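Local coordinates for ubiquitin-conjugating enzyme E2, putative (Plasmodium falciparum, PDB 2Q0V), which probably takes part in ubiquitin conjugation, with an E2 fold of the ubiquitin-conjugating enzyme variant type, at residues I61-T67 against L132-L137; F93-E98 against P147-Y153. All blocks are in the same frame, centred on the assembly; numbering follows the deposited sequence.

In the fold
Contact 1 joins a strand of the four-stranded antiparallel sheet of the ubiquitin-conjugating fold to a helix. Contact 2 joins the loop after the last strand, 90-93, to the C-terminal tail. Contact 1 is the more buried. It holds the end of strand 56-62 to the last part of helix 125-135 through apolar packing and one arginine bond to a backbone carbonyl. Contact 2 lies nearer the surface and is partly buried. It is made by backbone hydrogen bonds, a tyrosine and ordered water. The centres are 14 Å apart, and the two contacts touch in the apolar core. There Phe93 of contact 2 packs against Ile61 and Leu132 of contact 1, and Ile97 meets Met136.

Contact 1 of 2, residues I61-T67 against L132-L137; sequences IFGQPGT and LRQEML
Gln64 and Met136 bring the two backbones closest, CA to CA 6.3 Å, where the chain leaves strand 56-62 and passes the C-terminal part of helix 125-135 of the ubiquitin-conjugating fold. A type II turn from Gln64 to Thr67 follows the strand. Ile61 reaches from the sheet to the helix with both of its branches. Its CD1 packs on Leu132 CB at 3.5 Å, and the two side chains cross at about a right angle. Its CG2 meets Met136 CE at 3.7 Å. Met136 is extended beyond CG, with chi3 171°. This carries its sulfur past Gly63 and on to the methyl contact with Ile61. Met136 CB lies 3.8 Å from Gln64 CB. Beyond it, Thr67 turns its CG2 to Met136 O. Leu76 and Tyr74 of strand 73-79 extend this apolar layer. Arg133 runs past Ile61 in the opposite direction and bends at chi3, 95°, towards the strand end. Its NE makes a weak hydrogen bond to Glu40 O, which may help to place the guanidinium. NH2 gives a hydrogen bond to Phe62 O of 2.9 Å, and it approaches from above the carbonyl plane, 50° out of it.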
loop_
_atom_site.group_PDB
_atom_site.type_symbol
_atom_site.label_atom_id
_atom_site.label_comp_id
_atom_site.label_asym_id
_atom_site.label_seq_id
_atom_site.Cartn_x
_atom_site.Cartn_y
_atom_site.Cartn_z
ATOM N N ILE A 61 -2.147 -0.308 7.515
ATOM C CA ILE A 61 -2.506 -1.717 7.492
ATOM C C ILE A 61 -2.706 -2.220 8.948
ATOM O O ILE A 61 -1.787 -2.143 9.781
ATOM C CB ILE A 61 -1.385 -2.569 6.824
ATOM C CG1 ILE A 61 -1.350 -2.360 5.313
ATOM C CG2 ILE A 61 -1.575 -4.053 7.078
ATOM C CD1 ILE A 61 -0.114 -3.020 4.672
ATOM N N PHE A 62 -3.897 -2.738 9.238
ATOM C CA PHE A 62 -4.100 -3.572 10.424
ATOM C C PHE A 62 -3.480 -4.970 10.258
ATOM O O PHE A 62 -3.673 -5.641 9.238
ATOM C CB PHE A 62 -5.580 -3.671 10.737
ATOM C CG PHE A 62 -5.904 -4.479 11.969
ATOM C CD1 PHE A 62 -6.876 -5.482 11.919
ATOM C CD2 PHE A 62 -5.259 -4.233 13.191
ATOM C CE1 PHE A 62 -7.197 -6.251 13.085
ATOM C CE2 PHE A 62 -5.569 -4.980 14.338
ATOM C CZ PHE A 62 -6.542 -5.992 14.287
ATOM N N GLY A 63 -2.703 -5.384 11.252
ATOM C CA GLY A 63 -2.148 -6.731 11.303
ATOM C C GLY A 63 -3.200 -7.815 11.209
ATOM O O GLY A 63 -4.362 -7.630 11.551
ATOM N N GLN A 64 -2.789 -8.967 10.726
ATOM C CA GLN A 64 -3.720 -10.047 10.457
ATOM C C GLN A 64 -4.004 -10.880 11.759
ATOM O O GLN A 64 -3.059 -11.341 12.431
ATOM C CB GLN A 64 -3.122 -10.865 9.290
ATOM C CG GLN A 64 -4.047 -11.684 8.427
ATOM C CD GLN A 64 -5.213 -10.972 7.775
ATOM O OE1 GLN A 64 -5.108 -10.452 6.661
ATOM N NE2 GLN A 64 -6.369 -11.072 8.399
ATOM N N PRO A 65 -5.290 -11.016 12.159
ATOM C CA PRO A 65 -5.573 -11.878 13.332
ATOM C C PRO A 65 -5.018 -13.305 13.187
ATOM O O PRO A 65 -5.166 -13.957 12.117
ATOM C CB PRO A 65 -7.100 -11.904 13.420
ATOM C CG PRO A 65 -7.582 -10.706 12.600
ATOM C CD PRO A 65 -6.502 -10.377 11.605
ATOM N N GLY A 66 -4.350 -13.758 14.251
ATOM C CA GLY A 66 -3.834 -15.116 14.346
ATOM C C GLY A 66 -2.398 -15.243 13.887
ATOM O O GLY A 66 -1.951 -16.339 13.535
ATOM N N THR A 67 -1.661 -14.136 13.890
ATOM C CA THR A 67 -0.318 -14.124 13.319
ATOM C C THR A 67 0.540 -13.300 14.253
ATOM O O THR A 67 0.017 -12.666 15.172
ATOM C CB THR A 67 -0.325 -13.500 11.876
ATOM O OG1 THR A 67 -0.801 -12.146 11.929
ATOM C CG2 THR A 67 -1.244 -14.278 10.962
ATOM N N LEU A 132 -0.498 -6.786 0.861
ATOM C CA LEU A 132 0.394 -6.788 2.014
ATOM C C LEU A 132 -0.253 -7.429 3.237
ATOM O O LEU A 132 0.387 -8.204 3.947
ATOM C CB LEU A 132 0.898 -5.370 2.308
ATOM C CG LEU A 132 1.929 -4.824 1.289
ATOM C CD1 LEU A 132 2.200 -3.314 1.558
ATOM C CD2 LEU A 132 3.209 -5.628 1.325
ATOM N N ARG A 133 -1.541 -7.170 3.444
ATOM C CA ARG A 133 -2.223 -7.828 4.528
ATOM C C ARG A 133 -2.355 -9.343 4.302
ATOM O O ARG A 133 -2.344 -10.098 5.253
ATOM C CB ARG A 133 -3.585 -7.202 4.760
ATOM C CG ARG A 133 -3.857 -7.011 6.189
ATOM C CD ARG A 133 -4.796 -5.848 6.451
ATOM N NE ARG A 133 -6.139 -6.373 6.545
ATOM C CZ ARG A 133 -6.610 -7.129 7.534
ATOM N NH1 ARG A 133 -7.851 -7.560 7.457
ATOM N NH2 ARG A 133 -5.879 -7.439 8.583
ATOM N N GLN A 134 -2.446 -9.782 3.047
ATOM C CA GLN A 134 -2.535 -11.213 2.743
ATOM C C GLN A 134 -1.222 -11.932 2.882
ATOM O O GLN A 134 -1.185 -13.079 3.305
ATOM C CB GLN A 134 -3.148 -11.433 1.370
ATOM C CG GLN A 134 -4.650 -11.045 1.397
ATOM C CD GLN A 134 -5.546 -12.191 1.864
ATOM O OE1 GLN A 134 -5.259 -13.373 1.618
ATOM N NE2 GLN A 134 -6.629 -11.852 2.503
ATOM N N GLU A 135 -0.141 -11.238 2.544
ATOM C CA GLU A 135 1.198 -11.733 2.778
ATOM C C GLU A 135 1.482 -12.096 4.232
ATOM O O GLU A 135 2.337 -12.935 4.479
ATOM C CB GLU A 135 2.230 -10.699 2.331
ATOM C CG GLU A 135 2.462 -10.705 0.842
ATOM C CD GLU A 135 2.833 -12.066 0.302
ATOM O OE1 GLU A 135 3.969 -12.538 0.589
ATOM O OE2 GLU A 135 1.987 -12.657 -0.422
ATOM N N MET A 136 0.802 -11.433 5.171
ATOM C CA MET A 136 0.973 -11.678 6.595
ATOM C C MET A 136 0.469 -13.059 6.973
ATOM O O MET A 136 0.963 -13.640 7.934
ATOM C CB MET A 136 0.218 -10.645 7.421
ATOM C CG MET A 136 0.843 -9.291 7.468
ATOM S SD MET A 136 -0.397 -8.208 8.119
ATOM C CE MET A 136 0.668 -6.759 8.335
ATOM N N LEU A 137 -0.506 -13.564 6.205
ATOM C CA LEU A 137 -1.074 -14.907 6.395
ATOM C C LEU A 137 -0.198 -16.024 5.875
ATOM O O LEU A 137 -0.464 -17.188 6.159
ATOM C CB LEU A 137 -2.454 -15.042 5.746
ATOM C CG LEU A 137 -3.590 -14.229 6.342
ATOM C CD1 LEU A 137 -4.816 -14.430 5.504
ATOM C CD2 LEU A 137 -3.843 -14.587 7.805
#

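Contact 2 of 2, residues F93-E98 against P147-Y153; sequences FDTKIE and PNEGEVY
Lys96 lays its CG over the centre of one face of the Tyr153 ring. CG is 3.8 Å from the ring centroid and only 4° off the normal, a clear CH-pi contact. Water 2 sits at the ring edge, in its plane, with its oxygen 2.8 Å from Tyr153 OH. It is also 2.7 Å from Ile97 O, linking the hydroxyl to that carbonyl. The Phe93 ring has Ile97 CG2 over the centre of one face, while Phe93 CB touches the CE1 side of Tyr153. Tyr153 has CG beside its backbone N, chi1 -61°, and from there the ring lies back along residues 93-97. Its OH accepts a weak hydrogen bond from Ile97 N at 3.3 Å.

The backbones form a single antiparallel bridge. Thr95 and Val152 are its non-hydrogen-bonded pair. Two bonds flank them. Lys96 N gives a nearly straight one to Glu151 O, 2.9 Å and 171°. Tyr153 N gives the other to Asp94 O at 3.2 Å. A type II turn from Asn148 to Glu151 leads into the bridge. Before it, Pro147 packs its CG on Lys96 CB at 3.8 Å and its CD on Glu98 CG. Water 1 joins Asn148 O to Lys96 O, the latter weakly. On the sheet side, Asp94 OD2 bonds to Thr77 and Thr95 OG1 to Ser75 N, so the loop is held to strand 73-79 as well.

Lys96 NZ and Glu151 OE2 stay 4.9 Å apart, so their attraction is probably modest and they form no salt bridge. Two backbone bonds fix how the two segments align, and Lys96 and Tyr153 bury the largest areas. The ring face on Lys96 and the weak bond to the hydroxyl probably help hold the last modelled residue.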
loop_
_atom_site.group_PDB
_atom_site.type_symbol
_atom_site.label_atom_id
_atom_site.label_comp_id
_atom_site.label_asym_id
_atom_site.label_seq_id
_atom_site.Cartn_x
_atom_site.Cartn_y
_atom_site.Cartn_z
ATOM N N PHE A 93 7.376 0.769 4.338
ATOM C CA PHE A 93 6.883 0.795 5.686
ATOM C C PHE A 93 7.668 1.860 6.450
ATOM O O PHE A 93 8.903 1.951 6.347
ATOM C CB PHE A 93 7.082 -0.564 6.349
ATOM C CG PHE A 93 6.017 -1.560 6.037
ATOM C CD1 PHE A 93 6.095 -2.341 4.899
ATOM C CD2 PHE A 93 4.923 -1.720 6.899
ATOM C CE1 PHE A 93 5.110 -3.263 4.612
ATOM C CE2 PHE A 93 3.930 -2.651 6.623
ATOM C CZ PHE A 93 4.021 -3.426 5.484
ATOM N N ASP A 94 6.920 2.673 7.183
ATOM C CA ASP A 94 7.460 3.561 8.179
ATOM C C ASP A 94 7.549 2.761 9.505
ATOM O O ASP A 94 8.543 2.853 10.209
ATOM C CB ASP A 94 6.559 4.800 8.307
ATOM C CG ASP A 94 6.360 5.538 6.956
ATOM O OD1 ASP A 94 7.349 5.801 6.220
ATOM O OD2 ASP A 94 5.200 5.879 6.620
ATOM N N THR A 95 6.523 1.952 9.806
ATOM C CA THR A 95 6.530 1.033 10.940
ATOM C C THR A 95 7.350 -0.199 10.592
ATOM O O THR A 95 7.246 -0.749 9.468
ATOM C CB THR A 95 5.111 0.593 11.353
ATOM O OG1 THR A 95 4.263 1.735 11.465
ATOM C CG2 THR A 95 5.121 -0.104 12.690
ATOM N N LYS A 96 8.172 -0.616 11.561
ATOM C CA LYS A 96 9.076 -1.733 11.403
ATOM C C LYS A 96 8.315 -3.028 11.273
ATOM O O LYS A 96 7.390 -3.294 12.032
ATOM C CB LYS A 96 10.049 -1.821 12.573
ATOM C CG LYS A 96 11.205 -0.839 12.474
ATOM C CD LYS A 96 12.500 -1.415 13.051
ATOM C CE LYS A 96 13.487 -0.293 13.381
ATOM N NZ LYS A 96 14.929 -0.661 13.094
ATOM N N ILE A 97 8.736 -3.846 10.317
ATOM C CA ILE A 97 8.103 -5.114 10.072
ATOM C C ILE A 97 9.149 -6.116 9.575
ATOM O O ILE A 97 10.174 -5.741 8.990
ATOM C CB ILE A 97 6.896 -4.933 9.083
ATOM C CG1 ILE A 97 5.928 -6.123 9.146
ATOM C CG2 ILE A 97 7.365 -4.575 7.664
ATOM C CD1 ILE A 97 4.707 -5.957 8.268
ATOM N N GLU A 98 8.912 -7.388 9.845
ATOM C CA GLU A 98 9.698 -8.453 9.208
ATOM C C GLU A 98 8.765 -9.250 8.337
ATOM O O GLU A 98 7.845 -9.916 8.836
ATOM C CB GLU A 98 10.401 -9.348 10.238
ATOM C CG GLU A 98 11.483 -8.606 11.005
ATOM C CD GLU A 98 12.806 -8.537 10.260
ATOM O OE1 GLU A 98 13.239 -9.584 9.715
ATOM O OE2 GLU A 98 13.417 -7.444 10.226
ATOM N N PRO A 147 9.907 -7.012 15.181
ATOM C CA PRO A 147 10.411 -5.901 16.008
ATOM C C PRO A 147 9.404 -5.536 17.117
ATOM O O PRO A 147 8.261 -6.015 17.090
ATOM C CB PRO A 147 10.540 -4.746 15.006
ATOM C CG PRO A 147 10.606 -5.397 13.665
ATOM C CD PRO A 147 9.818 -6.647 13.753
ATOM N N ASN A 148 9.811 -4.718 18.089
ATOM C CA ASN A 148 8.858 -4.240 19.103
ATOM C C ASN A 148 7.767 -3.395 18.459
ATOM O O ASN A 148 8.021 -2.695 17.472
ATOM C CB ASN A 148 9.555 -3.452 20.221
ATOM C CG ASN A 148 10.458 -4.328 21.090
ATOM O OD1 ASN A 148 10.086 -5.439 21.494
ATOM N ND2 ASN A 148 11.655 -3.824 21.379
ATOM N N GLU A 149 6.564 -3.467 19.023
ATOM C CA GLU A 149 5.404 -2.765 18.473
ATOM C C GLU A 149 5.581 -1.248 18.469
ATOM O O GLU A 149 6.048 -0.667 19.442
ATOM C CB GLU A 149 4.102 -3.169 19.197
ATOM C CG GLU A 149 2.925 -2.223 18.940
ATOM C CD GLU A 149 1.569 -2.836 19.258
ATOM O OE1 GLU A 149 1.517 -3.789 20.066
ATOM O OE2 GLU A 149 0.546 -2.362 18.693
ATOM N N GLY A 150 5.215 -0.622 17.352
ATOM C CA GLY A 150 5.277 0.831 17.204
ATOM C C GLY A 150 6.642 1.396 16.851
ATOM O O GLY A 150 6.745 2.579 16.497
ATOM N N GLU A 151 7.677 0.564 16.966
ATOM C CA GLU A 151 9.022 0.878 16.475
ATOM C C GLU A 151 9.038 1.281 14.996
ATOM O O GLU A 151 8.403 0.638 14.169
ATOM C CB GLU A 151 9.915 -0.338 16.680
ATOM C CG GLU A 151 11.388 -0.102 16.465
ATOM C CD GLU A 151 12.208 -0.815 17.510
ATOM O OE1 GLU A 151 12.384 -0.211 18.589
ATOM O OE2 GLU A 151 12.646 -1.975 17.273
ATOM N N VAL A 152 9.760 2.356 14.678
ATOM C CA VAL A 152 9.871 2.863 13.309
ATOM C C VAL A 152 11.303 2.752 12.780
ATOM O O VAL A 152 12.232 2.468 13.549
ATOM C CB VAL A 152 9.377 4.342 13.171
ATOM C CG1 VAL A 152 7.962 4.533 13.750
ATOM C CG2 VAL A 152 10.387 5.348 13.768
ATOM N N TYR A 153 11.468 2.956 11.469
ATOM C CA TYR A 153 12.787 3.075 10.837
ATOM C C TYR A 153 13.290 4.517 10.983
ATOM O O TYR A 153 14.493 4.787 10.893
ATOM C CB TYR A 153 12.729 2.698 9.344
ATOM C CG TYR A 153 12.299 1.271 9.064
ATOM C CD1 TYR A 153 10.968 0.970 8.767
ATOM C CD2 TYR A 153 13.224 0.219 9.094
ATOM C CE1 TYR A 153 10.564 -0.338 8.519
ATOM C CE2 TYR A 153 12.831 -1.094 8.847
ATOM C CZ TYR A 153 11.497 -1.364 8.556
ATOM O OH TYR A 153 11.100 -2.650 8.305
HETATM O O HOH W 1 5.963 -2.885 14.998
HETATM O O HOH W 2 12.340 -5.098 7.601
#